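Local coordinates for 2L protein (Yaba-like disease virus, PDB 3IT8), which is a secreted poxvirus inhibitor with an MHC class I-like fold that binds human tumour necrosis factor, at residues D[22-26]-D[167-171]. Numbering follows the deposited sequence.
With NAG (2-acetamido-2-deoxy-beta-D-glucopyranose), chain M.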
loop_
_atom_site.group_PDB
_atom_site.type_symbol
_atom_site.label_atom_id
_atom_site.label_comp_id
_atom_site.label_asym_id
_atom_site.label_seq_id
_atom_site.Cartn_x
_atom_site.Cartn_y
_atom_site.Cartn_z
ATOM N N TYR D 22 -40.111 -18.470 -9.434
ATOM C CA TYR D 22 -40.157 -17.301 -10.298
ATOM C C TYR D 22 -38.879 -16.508 -10.153
ATOM O O TYR D 22 -38.380 -16.312 -9.050
ATOM C CB TYR D 22 -41.341 -16.385 -9.956
ATOM C CG TYR D 22 -42.704 -16.969 -10.245
ATOM C CD1 TYR D 22 -43.515 -17.434 -9.208
ATOM C CD2 TYR D 22 -43.181 -17.067 -11.554
ATOM C CE1 TYR D 22 -44.769 -17.980 -9.466
ATOM C CE2 TYR D 22 -44.435 -17.616 -11.823
ATOM C CZ TYR D 22 -45.224 -18.067 -10.774
ATOM O OH TYR D 22 -46.481 -18.580 -11.021
ATOM N N ASP D 23 -38.351 -16.065 -11.286
ATOM C CA ASP D 23 -37.150 -15.240 -11.343
ATOM C C ASP D 23 -37.610 -13.896 -11.929
ATOM O O ASP D 23 -38.021 -13.823 -13.088
ATOM C CB ASP D 23 -36.123 -15.879 -12.269
ATOM C CG ASP D 23 -34.808 -15.128 -12.286
ATOM O OD1 ASP D 23 -34.820 -13.897 -12.111
ATOM O OD2 ASP D 23 -33.753 -15.760 -12.495
ATOM N N HIS D 24 -37.556 -12.837 -11.133
ATOM C CA HIS D 24 -37.980 -11.517 -11.600
ATOM C C HIS D 24 -36.878 -10.467 -11.555
ATOM O O HIS D 24 -36.251 -10.246 -10.510
ATOM C CB HIS D 24 -39.145 -10.998 -10.761
ATOM C CG HIS D 24 -40.450 -11.660 -11.050
ATOM N ND1 HIS D 24 -41.174 -11.406 -12.192
ATOM C CD2 HIS D 24 -41.183 -12.536 -10.325
ATOM C CE1 HIS D 24 -42.300 -12.092 -12.159
ATOM N NE2 HIS D 24 -42.331 -12.786 -11.036
ATOM N N TYR D 25 -36.630 -9.830 -12.695
ATOM C CA TYR D 25 -35.657 -8.733 -12.777
ATOM C C TYR D 25 -36.565 -7.501 -12.840
ATOM O O TYR D 25 -37.281 -7.316 -13.824
ATOM C CB TYR D 25 -34.831 -8.820 -14.044
ATOM C CG TYR D 25 -33.907 -7.653 -14.165
ATOM C CD1 TYR D 25 -32.831 -7.501 -13.290
ATOM C CD2 TYR D 25 -34.135 -6.656 -15.107
ATOM C CE1 TYR D 25 -32.007 -6.380 -13.346
ATOM C CE2 TYR D 25 -33.315 -5.528 -15.172
ATOM C CZ TYR D 25 -32.256 -5.399 -14.288
ATOM O OH TYR D 25 -31.452 -4.286 -14.344
ATOM N N ASN D 26 -36.549 -6.664 -11.803
ATOM C CA ASN D 26 -37.458 -5.513 -11.755
ATOM C C ASN D 26 -38.821 -6.179 -11.782
ATOM O O ASN D 26 -39.029 -7.160 -11.075
ATOM C CB ASN D 26 -37.303 -4.599 -12.972
ATOM C CG ASN D 26 -36.053 -3.757 -12.908
ATOM O OD1 ASN D 26 -35.391 -3.688 -11.876
ATOM N ND2 ASN D 26 -35.728 -3.096 -14.011
ATOM N N ILE D 167 -27.134 -9.937 -10.561
ATOM C CA ILE D 167 -28.001 -8.831 -10.948
ATOM C C ILE D 167 -27.391 -7.962 -12.034
ATOM O O ILE D 167 -28.105 -7.416 -12.867
ATOM C CB ILE D 167 -28.385 -7.936 -9.740
ATOM C CG1 ILE D 167 -29.526 -7.001 -10.135
ATOM C CG2 ILE D 167 -27.203 -7.092 -9.310
ATOM C CD1 ILE D 167 -30.105 -6.239 -8.978
ATOM N N LEU D 168 -26.067 -7.850 -12.036
ATOM C CA LEU D 168 -25.381 -7.038 -13.037
ATOM C C LEU D 168 -25.430 -7.666 -14.433
ATOM O O LEU D 168 -25.444 -6.955 -15.439
ATOM C CB LEU D 168 -23.932 -6.777 -12.610
ATOM C CG LEU D 168 -23.755 -5.938 -11.327
ATOM C CD1 LEU D 168 -22.291 -5.741 -11.047
ATOM C CD2 LEU D 168 -24.448 -4.587 -11.459
ATOM N N ASP D 169 -25.463 -8.992 -14.502
ATOM C CA ASP D 169 -25.552 -9.659 -15.794
ATOM C C ASP D 169 -26.961 -9.478 -16.365
ATOM O O ASP D 169 -27.134 -9.301 -17.575
ATOM C CB ASP D 169 -25.233 -11.149 -15.665
ATOM C CG ASP D 169 -23.765 -11.413 -15.378
ATOM O OD1 ASP D 169 -22.912 -10.763 -16.026
ATOM O OD2 ASP D 169 -23.466 -12.279 -14.517
ATOM N N TYR D 170 -27.967 -9.522 -15.495
ATOM C CA TYR D 170 -29.339 -9.343 -15.942
ATOM C C TYR D 170 -29.467 -7.956 -16.548
ATOM O O TYR D 170 -30.007 -7.786 -17.650
ATOM C CB TYR D 170 -30.324 -9.472 -14.777
ATOM C CG TYR D 170 -30.585 -10.895 -14.311
ATOM C CD1 TYR D 170 -29.617 -11.613 -13.614
ATOM C CD2 TYR D 170 -31.813 -11.512 -14.537
ATOM C CE1 TYR D 170 -29.867 -12.903 -13.150
ATOM C CE2 TYR D 170 -32.068 -12.802 -14.074
ATOM C CZ TYR D 170 -31.089 -13.483 -13.380
ATOM O OH TYR D 170 -31.334 -14.740 -12.886
ATOM N N GLN D 171 -28.957 -6.965 -15.820
ATOM C CA GLN D 171 -29.016 -5.590 -16.259
ATOM C C GLN D 171 -28.455 -5.432 -17.662
ATOM O O GLN D 171 -29.073 -4.785 -18.503
ATOM C CB GLN D 171 -28.264 -4.699 -15.293
ATOM C CG GLN D 171 -28.277 -3.264 -15.711
ATOM C CD GLN D 171 -27.666 -2.362 -14.678
ATOM O OE1 GLN D 171 -26.539 -2.596 -14.216
ATOM N NE2 GLN D 171 -28.402 -1.314 -14.299
HETATM C C1 NAG M . -44.287 -16.062 -4.533
HETATM C C2 NAG M . -45.026 -14.784 -4.129
HETATM C C3 NAG M . -46.427 -15.144 -3.590
HETATM C C4 NAG M . -47.204 -15.937 -4.652
HETATM C C5 NAG M . -46.363 -17.176 -5.002
HETATM C C6 NAG M . -47.007 -18.067 -6.050
HETATM C C7 NAG M . -43.524 -13.017 -3.461
HETATM C C8 NAG M . -43.075 -12.102 -2.340
HETATM N N2 NAG M . -44.252 -14.080 -3.125
HETATM O O3 NAG M . -47.144 -13.969 -3.243
HETATM O O4 NAG M . -48.508 -16.305 -4.171
HETATM O O5 NAG M . -45.061 -16.771 -5.508
HETATM O O6 NAG M . -46.845 -17.535 -7.357
HETATM O O7 NAG M . -43.209 -12.758 -4.618
#
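Tyr170 reaches from helix 148-174 past Tyr25 to Asp23, meeting in turn two side chains on the same face of strand 22-25. Its CB lies against the Tyr25 ring, 3.5 Å from CD1 of Tyr25, and the two tyrosines run past each other in opposite directions. Further out, Tyr170 CD2 stands 4.1 Å from Tyr25 CB. CE2 then comes to 3.6 Å from Asp23 OD1, and the hydroxyl donates a hydrogen bond to the carboxylate, with Tyr170 OH and Asp23 OD2 2.7 Å apart, although the position of OD2 is less certain. Ring and carboxylate planes are turned 41° from each other. Asp23 meets the hydroxyl because its CG is anti to the backbone N (chi1 -175°), which brings the carboxylate within bonding distance. Tyr25 returns the reach: its OH lies 3.4 Å from Gln171 CB, and its CE1 touches Ile167 CG1 at 4.1 Å. The buried polar tips are shared more widely, since Tyr170 OH also bonds to Tyr5 and Thr59 and, with the same reservation about OD2, Asp23 to Tyr64 on helix 61-82; the Tyr170 ring stacks with Phe51. Leu168 and Gln171 also pack against the chain of another protein. The example illustrates the MHC-like platform, in which helix 148-174 lies over the eight-stranded sheet: here strand 18-25, flanked by strands 2-10 and 28-36, meets the helix near its C-terminal end.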